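Local coordinates for phenylalanine hydroxylase (Colwellia psychrerythraea, PDB 2V27), which probably catalyses the hydroxylation of L-phenylalanine to L-tyrosine with molecular oxygen and tetrahydrobiopterin, using a bound iron ion, at residues T75-Y80 with P129-S134; E90-L95 with E141-M146; K98-A103 with F121-G126. All coordinates share one frame; numbering follows the deposited sequence.

Contact 1 of 3, residues T75-Y80 with P129-S134. With SO4 (sulfate ion), chain F.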
loop_
_atom_site.group_PDB
_atom_site.type_symbol
_atom_site.label_atom_id
_atom_site.label_comp_id
_atom_site.label_asym_id
_atom_site.label_seq_id
_atom_site.Cartn_x
_atom_site.Cartn_y
_atom_site.Cartn_z
ATOM N N THR B 75 -17.405 -10.091 31.074
ATOM C CA THR B 75 -17.550 -8.621 31.005
ATOM C C THR B 75 -18.947 -8.129 30.598
ATOM O O THR B 75 -19.150 -6.908 30.453
ATOM C CB THR B 75 -16.579 -8.052 29.926
ATOM O OG1 THR B 75 -16.936 -8.695 28.688
ATOM C CG2 THR B 75 -15.113 -8.367 30.344
ATOM N N GLY B 76 -19.907 -9.044 30.406
ATOM C CA GLY B 76 -21.244 -8.625 30.031
ATOM C C GLY B 76 -21.455 -8.432 28.548
ATOM O O GLY B 76 -22.543 -8.011 28.095
ATOM N N TRP B 77 -20.413 -8.739 27.765
ATOM C CA TRP B 77 -20.492 -8.605 26.307
ATOM C C TRP B 77 -21.138 -9.806 25.638
ATOM O O TRP B 77 -21.293 -10.873 26.272
ATOM C CB TRP B 77 -19.082 -8.395 25.715
ATOM C CG TRP B 77 -18.738 -6.914 25.810
ATOM C CD1 TRP B 77 -18.354 -6.165 26.944
ATOM C CD2 TRP B 77 -18.734 -5.978 24.709
ATOM N NE1 TRP B 77 -18.168 -4.830 26.594
ATOM C CE2 TRP B 77 -18.381 -4.699 25.237
ATOM C CE3 TRP B 77 -19.062 -6.080 23.340
ATOM C CZ2 TRP B 77 -18.299 -3.545 24.419
ATOM C CZ3 TRP B 77 -18.983 -4.927 22.518
ATOM C CH2 TRP B 77 -18.598 -3.668 23.083
ATOM N N GLU B 78 -21.527 -9.668 24.364
ATOM C CA GLU B 78 -21.961 -10.807 23.536
ATOM C C GLU B 78 -21.505 -10.552 22.094
ATOM O O GLU B 78 -21.207 -9.365 21.722
ATOM C CB GLU B 78 -23.489 -10.949 23.520
ATOM C CG GLU B 78 -24.223 -9.688 22.999
ATOM C CD GLU B 78 -25.710 -9.719 23.309
ATOM O OE1 GLU B 78 -26.458 -10.034 22.371
ATOM O OE2 GLU B 78 -26.083 -9.383 24.459
ATOM N N CYS B 79 -21.458 -11.633 21.300
ATOM C CA CYS B 79 -21.230 -11.524 19.869
ATOM C C CYS B 79 -22.586 -11.312 19.240
ATOM O O CYS B 79 -23.578 -11.954 19.652
ATOM C CB CYS B 79 -20.682 -12.827 19.283
ATOM S SG CYS B 79 -19.033 -13.256 19.890
ATOM N N TYR B 80 -22.644 -10.481 18.228
ATOM C CA TYR B 80 -23.919 -10.117 17.631
ATOM C C TYR B 80 -23.806 -10.382 16.153
ATOM O O TYR B 80 -23.027 -9.715 15.458
ATOM C CB TYR B 80 -24.179 -8.641 17.924
ATOM C CG TYR B 80 -25.479 -8.065 17.411
ATOM C CD1 TYR B 80 -26.563 -7.924 18.291
ATOM C CD2 TYR B 80 -25.607 -7.632 16.107
ATOM C CE1 TYR B 80 -27.754 -7.359 17.855
ATOM C CE2 TYR B 80 -26.809 -7.092 15.659
ATOM C CZ TYR B 80 -27.863 -6.957 16.570
ATOM O OH TYR B 80 -29.053 -6.425 16.141
ATOM N N PRO B 129 -11.011 -12.602 22.274
ATOM C CA PRO B 129 -10.300 -12.903 23.524
ATOM C C PRO B 129 -10.070 -11.665 24.428
ATOM O O PRO B 129 -10.111 -11.771 25.675
ATOM C CB PRO B 129 -8.950 -13.477 23.050
ATOM C CG PRO B 129 -9.251 -14.031 21.681
ATOM C CD PRO B 129 -10.239 -13.026 21.076
ATOM N N LEU B 130 -9.854 -10.496 23.827
ATOM C CA LEU B 130 -9.707 -9.301 24.634
ATOM C C LEU B 130 -11.012 -8.717 25.186
ATOM O O LEU B 130 -10.983 -7.942 26.156
ATOM C CB LEU B 130 -8.854 -8.267 23.870
ATOM C CG LEU B 130 -7.374 -8.643 23.954
ATOM C CD1 LEU B 130 -6.636 -7.856 22.829
ATOM C CD2 LEU B 130 -6.780 -8.323 25.292
ATOM N N LEU B 131 -12.154 -9.127 24.591
ATOM C CA LEU B 131 -13.428 -8.702 25.141
ATOM C C LEU B 131 -13.769 -9.407 26.461
ATOM O O LEU B 131 -14.726 -9.010 27.169
ATOM C CB LEU B 131 -14.578 -8.854 24.127
ATOM C CG LEU B 131 -14.563 -7.882 22.926
ATOM C CD1 LEU B 131 -15.590 -8.317 21.841
ATOM C CD2 LEU B 131 -14.852 -6.453 23.378
ATOM N N THR B 132 -12.956 -10.419 26.837
ATOM C CA THR B 132 -13.080 -10.999 28.193
ATOM C C THR B 132 -12.299 -10.178 29.242
ATOM O O THR B 132 -12.395 -10.441 30.454
ATOM C CB THR B 132 -12.555 -12.472 28.282
ATOM O OG1 THR B 132 -11.110 -12.472 28.146
ATOM C CG2 THR B 132 -13.171 -13.357 27.296
ATOM N N ASN B 133 -11.471 -9.224 28.766
ATOM C CA ASN B 133 -10.650 -8.388 29.625
ATOM C C ASN B 133 -11.448 -7.121 29.961
ATOM O O ASN B 133 -11.971 -6.428 29.062
ATOM C CB ASN B 133 -9.337 -8.058 28.888
ATOM C CG ASN B 133 -8.408 -7.092 29.650
ATOM O OD1 ASN B 133 -7.366 -7.514 30.209
ATOM N ND2 ASN B 133 -8.737 -5.809 29.649
ATOM N N SER B 134 -11.539 -6.811 31.251
ATOM C CA SER B 134 -12.394 -5.701 31.691
ATOM C C SER B 134 -11.954 -4.360 31.141
ATOM O O SER B 134 -12.786 -3.581 30.700
ATOM C CB SER B 134 -12.403 -5.640 33.215
ATOM O OG SER B 134 -12.982 -6.827 33.703
HETATM S S SO4 F . -31.081 -5.655 19.267
HETATM O O1 SO4 F . -30.340 -5.074 18.102
HETATM O O2 SO4 F . -32.126 -6.516 18.671
HETATM O O3 SO4 F . -30.211 -6.429 20.159
HETATM O O4 SO4 F . -31.672 -4.502 20.028
#
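The Thr75 hydroxyl reaches over to the C-terminal end of the helix that carries iron ligands and hydrogen-bonds to a backbone carbonyl there. OG1 donates to Leu131 O at 2.7 Å, and the C=O...donor angle of 168° puts the oxygen nearly along the C=O axis. With chi1 at 59°, OG1 lies in the crowded position between the backbone N and the carbonyl carbon. The same rotamer sets CG2 against the turn that follows, 3.4 Å from Thr132 O, and close to the start of helix 134-147 at Ser134. An alanine here would remove OG1 and CG2, and would probably leave Leu131 O without this donor and open a gap beside Thr132 O. A second point of contact is apolar. The CD2 branch of Leu131 sits over the face of the Trp77 indole, 4.2 Å from the centroid of its six-membered ring, in a CH-pi contact. Within the helix end, Thr132 OG1 turns back to Pro129 O at 2.8 Å. Further along, in the middle of strand 78-82, Tyr80 OH donates to O1 of a sulfate ion, probably from the crystallisation liquor. The contact thus joins the link between helix 64-75 and strand 78-82 to the end of helix 120-131. Trp77 also touches Ala137 and Thr140 of helix 134-147 and Phe100 of strand 99-103, while Pro129 packs on helix 45-54.

Contact 2 of 3, residues E90-L95 with E141-M146; sequences EFFRLL and EAYGKM. With SO4 (sulfate ion), chain F.
Helices 90-95 and 141-146 run in roughly opposite directions, at 139°, and their axes come within 7.3 Å where Phe92 meets Gly144. The absence of a side chain at Gly144 permits this approach: a beta carbon there would point at the facing helix and collide with Leu95 CB, which lies 3.8 Å from Gly144 CA. Phe92 CB also rests against Gly144 O, at 3.6 Å. Beside this backbone crossing lies an aromatic cluster. Tyr143, with CG anti to its backbone N (chi1 169°), meets two phenylalanines of the other helix. The Phe92 ring comes obliquely, its plane turned 36° from that of Tyr143, and its CE2 lies 3.5 Å from Tyr143 CE2. Phe91 meets the same tyrosine edge against edge, CE2 to CE2 at 4.2 Å. The side chains on the outer flanks are held within their own helices. Arg93 grips Glu90 side-on, NE to OE1 at 3.0 Å and NH2 to OE2 at 2.7 Å, while its NH1 also binds a sulfate ion. This pairing is likely to restrict rotation of the guanidinium group. On the other helix, Lys145 NZ approaches Glu141 OE2 from above the carboxylate plane. Around the cluster, Tyr143 meets Tyr162 and Leu158 of helix 152-167, and His274, from the C-terminal histidine tag, stacks on Phe91. Helix 88-96 in turn packs on strand 99-103 through Phe91, Leu94 and Leu95, which all touch Pro101.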
loop_
_atom_site.group_PDB
_atom_site.type_symbol
_atom_site.label_atom_id
_atom_site.label_comp_id
_atom_site.label_asym_id
_atom_site.label_seq_id
_atom_site.Cartn_x
_atom_site.Cartn_y
_atom_site.Cartn_z
ATOM N N GLU B 90 -25.272 2.294 13.529
ATOM C CA GLU B 90 -25.595 1.017 14.106
ATOM C C GLU B 90 -24.369 0.375 14.773
ATOM O O GLU B 90 -24.496 -0.222 15.867
ATOM C CB GLU B 90 -26.258 0.107 13.096
ATOM C CG GLU B 90 -27.764 0.425 12.948
ATOM C CD GLU B 90 -28.582 -0.031 14.162
ATOM O OE1 GLU B 90 -28.812 0.777 15.119
ATOM O OE2 GLU B 90 -28.942 -1.227 14.186
ATOM N N PHE B 91 -23.184 0.532 14.181
ATOM C CA PHE B 91 -21.977 0.017 14.828
ATOM C C PHE B 91 -21.764 0.626 16.222
ATOM O O PHE B 91 -21.563 -0.101 17.207
ATOM C CB PHE B 91 -20.763 0.300 13.943
ATOM C CG PHE B 91 -19.502 -0.290 14.493
ATOM C CD1 PHE B 91 -19.158 -1.621 14.211
ATOM C CD2 PHE B 91 -18.658 0.483 15.303
ATOM C CE1 PHE B 91 -17.983 -2.179 14.736
ATOM C CE2 PHE B 91 -17.488 -0.076 15.836
ATOM C CZ PHE B 91 -17.154 -1.387 15.535
ATOM N N PHE B 92 -21.817 1.957 16.313
ATOM C CA PHE B 92 -21.722 2.646 17.601
ATOM C C PHE B 92 -22.829 2.174 18.584
ATOM O O PHE B 92 -22.576 1.896 19.757
ATOM C CB PHE B 92 -21.738 4.181 17.470
ATOM C CG PHE B 92 -20.501 4.721 16.826
ATOM C CD1 PHE B 92 -20.558 5.287 15.575
ATOM C CD2 PHE B 92 -19.304 4.711 17.512
ATOM C CE1 PHE B 92 -19.391 5.804 14.970
ATOM C CE2 PHE B 92 -18.113 5.250 16.910
ATOM C CZ PHE B 92 -18.191 5.762 15.653
ATOM N N ARG B 93 -24.060 2.105 18.090
ATOM C CA ARG B 93 -25.169 1.661 18.945
ATOM C C ARG B 93 -24.902 0.263 19.504
ATOM O O ARG B 93 -25.038 0.030 20.754
ATOM C CB ARG B 93 -26.461 1.671 18.129
ATOM C CG ARG B 93 -27.735 1.470 18.975
ATOM C CD ARG B 93 -28.128 -0.015 19.079
ATOM N NE ARG B 93 -28.626 -0.591 17.833
ATOM C CZ ARG B 93 -29.169 -1.800 17.759
ATOM N NH1 ARG B 93 -29.285 -2.505 18.873
ATOM N NH2 ARG B 93 -29.616 -2.297 16.601
ATOM N N LEU B 94 -24.506 -0.669 18.631
ATOM C CA LEU B 94 -24.192 -2.035 19.137
ATOM C C LEU B 94 -23.090 -2.039 20.189
ATOM O O LEU B 94 -23.277 -2.625 21.268
ATOM C CB LEU B 94 -23.947 -3.035 18.014
ATOM C CG LEU B 94 -25.198 -3.196 17.118
ATOM C CD1 LEU B 94 -24.701 -3.874 15.822
ATOM C CD2 LEU B 94 -26.280 -4.074 17.821
ATOM N N LEU B 95 -21.959 -1.406 19.906
ATOM C CA LEU B 95 -20.896 -1.375 20.939
ATOM C C LEU B 95 -21.373 -0.728 22.234
ATOM O O LEU B 95 -20.984 -1.166 23.340
ATOM C CB LEU B 95 -19.606 -0.697 20.473
ATOM C CG LEU B 95 -18.570 -1.618 19.833
ATOM C CD1 LEU B 95 -19.070 -2.224 18.526
ATOM C CD2 LEU B 95 -17.268 -0.777 19.648
ATOM N N GLU B 141 -16.860 -0.437 24.987
ATOM C CA GLU B 141 -18.181 0.124 25.285
ATOM C C GLU B 141 -18.157 1.681 25.278
ATOM O O GLU B 141 -19.076 2.310 24.715
ATOM C CB GLU B 141 -18.629 -0.396 26.653
ATOM C CG GLU B 141 -20.022 0.120 27.091
ATOM C CD GLU B 141 -20.354 -0.265 28.519
ATOM O OE1 GLU B 141 -19.565 -0.965 29.165
ATOM O OE2 GLU B 141 -21.466 0.105 28.982
ATOM N N ALA B 142 -17.167 2.261 25.923
ATOM C CA ALA B 142 -17.061 3.721 26.000
ATOM C C ALA B 142 -16.880 4.278 24.595
ATOM O O ALA B 142 -17.443 5.341 24.236
ATOM C CB ALA B 142 -15.899 4.125 26.876
ATOM N N TYR B 143 -16.128 3.575 23.736
ATOM C CA TYR B 143 -15.905 4.035 22.380
ATOM C C TYR B 143 -17.267 4.077 21.661
ATOM O O TYR B 143 -17.621 5.031 20.931
ATOM C CB TYR B 143 -14.887 3.113 21.681
ATOM C CG TYR B 143 -14.841 3.405 20.214
ATOM C CD1 TYR B 143 -13.979 4.415 19.719
ATOM C CD2 TYR B 143 -15.649 2.716 19.278
ATOM C CE1 TYR B 143 -13.919 4.737 18.352
ATOM C CE2 TYR B 143 -15.583 3.032 17.890
ATOM C CZ TYR B 143 -14.711 4.082 17.428
ATOM O OH TYR B 143 -14.653 4.436 16.115
ATOM N N GLY B 144 -18.069 3.014 21.835
ATOM C CA GLY B 144 -19.386 2.997 21.229
ATOM C C GLY B 144 -20.211 4.197 21.709
ATOM O O GLY B 144 -20.867 4.851 20.889
ATOM N N LYS B 145 -20.165 4.484 23.011
ATOM C CA LYS B 145 -20.906 5.652 23.520
ATOM C C LYS B 145 -20.413 6.978 22.908
ATOM O O LYS B 145 -21.217 7.878 22.700
ATOM C CB LYS B 145 -20.880 5.669 25.028
ATOM C CG LYS B 145 -21.727 4.544 25.597
ATOM C CD LYS B 145 -21.527 4.440 27.112
ATOM C CE LYS B 145 -22.432 3.366 27.750
ATOM N NZ LYS B 145 -22.107 3.069 29.212
ATOM N N MET B 146 -19.108 7.098 22.651
ATOM C CA MET B 146 -18.550 8.317 22.066
ATOM C C MET B 146 -19.177 8.648 20.714
ATOM O O MET B 146 -19.390 9.825 20.414
ATOM C CB MET B 146 -17.028 8.190 21.882
ATOM C CG MET B 146 -16.178 8.058 23.098
ATOM S SD MET B 146 -14.478 7.721 22.512
ATOM C CE MET B 146 -13.835 7.086 24.053
HETATM S S SO4 F . -31.081 -5.655 19.267
HETATM O O1 SO4 F . -30.340 -5.074 18.102
HETATM O O2 SO4 F . -32.126 -6.516 18.671
HETATM O O3 SO4 F . -30.211 -6.429 20.159
HETATM O O4 SO4 F . -31.672 -4.502 20.028
#

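Contact 3 of 3, residues K98-A103 with F121-G126; sequences KKFPVA and FHEIFG. With FE (Fe (III) ion), chain E; SO4 (sulfate ion), chain F.
Phe100, with CG anti to its backbone N (chi1 -161°), and Glu123, whose chain bends at chi2 (-69°), bring a ring edge and a carboxylate together. Glu123 OE1 lies near the ring plane, 3.3 Å from Phe100 CE2, and the ring and carboxylate planes stand at 83° to each other. The edge of the ring, where the weakly positive hydrogens lie, thus probably offers the carboxylate a mild electrostatic match. Two waters extend the reach of the carboxylate. One molecule accepts from Ala103 N and donates to Glu123 OE2 at 2.6 Å, tying the strand backbone to the helix. Another lies 2.7 Å from Glu123 OE1, within hydrogen-bonding distance, and is itself a ligand of the iron ion. Glu123 is therefore a second-shell residue: OE1 meets both the metal-bound water and the Phe100 edge, and OE2 reaches the strand backbone through the other water. Its neighbour His122 binds the iron directly through NE2 at 2.0 Å. His127 and Glu167 complete the protein ligands, the two-histidine, one-carboxylate facial triad of this hydroxylase family. Ser186 meets His122 ND1 and would help fix the rotation of the imidazole. Nearer the helix backbone the contact is apolar: both methyls of Val102 lie 4.1 Å from Glu123 CB, and Val102 CG1 faces Ile124 CG1. Strand 99-103 pairs in parallel with strand 78-82 and is covered by helix 88-96 at Pro101, whereas Phe121, Ile124 and Phe125 of the metal-bearing helix pack on helix 22-38.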
loop_
_atom_site.group_PDB
_atom_site.type_symbol
_atom_site.label_atom_id
_atom_site.label_comp_id
_atom_site.label_asym_id
_atom_site.label_seq_id
_atom_site.Cartn_x
_atom_site.Cartn_y
_atom_site.Cartn_z
ATOM N N LYS B 98 -22.795 -3.194 24.379
ATOM C CA LYS B 98 -21.929 -4.368 24.661
ATOM C C LYS B 98 -22.302 -5.558 23.759
ATOM O O LYS B 98 -22.235 -6.734 24.149
ATOM C CB LYS B 98 -21.850 -4.730 26.167
ATOM C CG LYS B 98 -21.613 -3.506 27.035
ATOM C CD LYS B 98 -21.862 -3.688 28.528
ATOM C CE LYS B 98 -20.984 -4.729 29.113
ATOM N NZ LYS B 98 -21.146 -4.849 30.652
ATOM N N LYS B 99 -22.598 -5.214 22.503
ATOM C CA LYS B 99 -22.831 -6.161 21.434
ATOM C C LYS B 99 -21.756 -5.950 20.354
ATOM O O LYS B 99 -21.672 -4.881 19.740
ATOM C CB LYS B 99 -24.230 -5.932 20.859
ATOM C CG LYS B 99 -25.350 -6.291 21.861
ATOM C CD LYS B 99 -26.648 -5.610 21.457
ATOM C CE LYS B 99 -27.687 -5.840 22.617
ATOM N NZ LYS B 99 -28.993 -5.138 22.337
ATOM N N PHE B 100 -20.911 -6.957 20.176
ATOM C CA PHE B 100 -19.826 -6.857 19.181
ATOM C C PHE B 100 -20.247 -7.493 17.857
ATOM O O PHE B 100 -20.470 -8.685 17.799
ATOM C CB PHE B 100 -18.560 -7.534 19.708
ATOM C CG PHE B 100 -17.299 -7.098 18.969
ATOM C CD1 PHE B 100 -16.814 -5.822 19.150
ATOM C CD2 PHE B 100 -16.677 -7.937 18.057
ATOM C CE1 PHE B 100 -15.654 -5.350 18.453
ATOM C CE2 PHE B 100 -15.521 -7.481 17.333
ATOM C CZ PHE B 100 -15.037 -6.183 17.542
ATOM N N PRO B 101 -20.355 -6.691 16.796
ATOM C CA PRO B 101 -20.890 -7.229 15.557
ATOM C C PRO B 101 -19.915 -8.242 14.905
ATOM O O PRO B 101 -18.709 -7.971 14.824
ATOM C CB PRO B 101 -21.068 -5.983 14.665
ATOM C CG PRO B 101 -20.973 -4.759 15.600
ATOM C CD PRO B 101 -20.042 -5.245 16.704
ATOM N N VAL B 102 -20.406 -9.413 14.508
ATOM C CA VAL B 102 -19.565 -10.449 13.874
ATOM C C VAL B 102 -20.246 -10.843 12.566
ATOM O O VAL B 102 -21.407 -11.308 12.584
ATOM C CB VAL B 102 -19.421 -11.713 14.791
ATOM C CG1 VAL B 102 -18.627 -12.890 14.098
ATOM C CG2 VAL B 102 -18.770 -11.369 16.226
ATOM N N ALA B 103 -19.544 -10.662 11.440
ATOM C CA ALA B 103 -20.114 -11.032 10.149
ATOM C C ALA B 103 -20.127 -12.566 10.062
ATOM O O ALA B 103 -19.183 -13.240 10.442
ATOM C CB ALA B 103 -19.264 -10.455 9.025
ATOM N N PHE B 121 -13.307 -15.329 11.492
ATOM C CA PHE B 121 -12.012 -15.574 12.114
ATOM C C PHE B 121 -11.360 -14.274 12.661
ATOM O O PHE B 121 -10.881 -14.248 13.811
ATOM C CB PHE B 121 -11.065 -16.325 11.158
ATOM C CG PHE B 121 -9.746 -16.640 11.811
ATOM C CD1 PHE B 121 -9.649 -17.724 12.685
ATOM C CD2 PHE B 121 -8.608 -15.802 11.643
ATOM C CE1 PHE B 121 -8.420 -18.014 13.373
ATOM C CE2 PHE B 121 -7.394 -16.077 12.313
ATOM C CZ PHE B 121 -7.280 -17.166 13.171
ATOM N N HIS B 122 -11.306 -13.240 11.840
ATOM C CA HIS B 122 -10.808 -11.943 12.334
ATOM C C HIS B 122 -11.496 -11.534 13.652
ATOM O O HIS B 122 -10.854 -11.177 14.628
ATOM C CB HIS B 122 -10.966 -10.847 11.289
ATOM C CG HIS B 122 -10.703 -9.484 11.853
ATOM N ND1 HIS B 122 -9.456 -9.132 12.345
ATOM C CD2 HIS B 122 -11.524 -8.444 12.123
ATOM C CE1 HIS B 122 -9.510 -7.888 12.803
ATOM N NE2 HIS B 122 -10.757 -7.446 12.682
ATOM N N GLU B 123 -12.826 -11.616 13.703
ATOM C CA GLU B 123 -13.538 -11.091 14.877
ATOM C C GLU B 123 -13.359 -12.000 16.073
ATOM O O GLU B 123 -13.080 -11.477 17.163
ATOM C CB GLU B 123 -15.062 -10.923 14.592
ATOM C CG GLU B 123 -15.413 -10.136 13.315
ATOM C CD GLU B 123 -15.079 -8.662 13.374
ATOM O OE1 GLU B 123 -14.345 -8.203 14.305
ATOM O OE2 GLU B 123 -15.571 -7.939 12.461
ATOM N N ILE B 124 -13.549 -13.321 15.897
ATOM C CA ILE B 124 -13.515 -14.195 17.065
ATOM C C ILE B 124 -12.070 -14.431 17.548
ATOM O O ILE B 124 -11.808 -14.358 18.746
ATOM C CB ILE B 124 -14.301 -15.527 16.802
ATOM C CG1 ILE B 124 -15.799 -15.210 16.631
ATOM C CG2 ILE B 124 -14.100 -16.527 17.933
ATOM C CD1 ILE B 124 -16.672 -16.456 16.487
ATOM N N PHE B 125 -11.148 -14.702 16.615
ATOM C CA PHE B 125 -9.779 -14.893 17.016
ATOM C C PHE B 125 -9.079 -13.556 17.346
ATOM O O PHE B 125 -8.336 -13.430 18.363
ATOM C CB PHE B 125 -9.019 -15.669 15.939
ATOM C CG PHE B 125 -7.673 -16.111 16.392
ATOM C CD1 PHE B 125 -7.456 -17.420 16.864
ATOM C CD2 PHE B 125 -6.625 -15.238 16.279
ATOM C CE1 PHE B 125 -6.161 -17.817 17.304
ATOM C CE2 PHE B 125 -5.371 -15.597 16.675
ATOM C CZ PHE B 125 -5.103 -16.859 17.180
ATOM N N GLY B 126 -9.298 -12.551 16.505
ATOM C CA GLY B 126 -8.593 -11.283 16.710
ATOM C C GLY B 126 -9.070 -10.419 17.884
ATOM O O GLY B 126 -8.235 -9.777 18.553
HETATM FE FE FE E . -11.240 -5.688 13.567
HETATM S S SO4 F . -31.081 -5.655 19.267
HETATM O O1 SO4 F . -30.340 -5.074 18.102
HETATM O O2 SO4 F . -32.126 -6.516 18.671
HETATM O O3 SO4 F . -30.211 -6.429 20.159
HETATM O O4 SO4 F . -31.672 -4.502 20.028
HETATM O O HOH W 1 -17.270 -8.977 10.864
HETATM O O HOH W 2 -13.328 -5.847 13.631
HETATM O O HOH W 3 -11.797 -4.898 11.528
#

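From the N terminus, the chain passes through 75-80, 90-95 and 98-103, a beta-alpha-beta unit whose two strands lie parallel, before any of the three contacts closes. Contact 3 closes first, when 121-126 returns to the second strand. Contact 1 follows at 129-134, later on the same helix, and contact 2 closes last, at 141-146 on the next helix. Contact 3 is therefore nested inside the loops of both others, while contacts 1 and 2 cross. Trp77 bridges contacts 1 and 2 by touching Leu95 and Glu141. Together the three fasten the beta-alpha-beta unit to the consecutive helices 120-131 and 134-147, the first of which bears both iron-binding histidines.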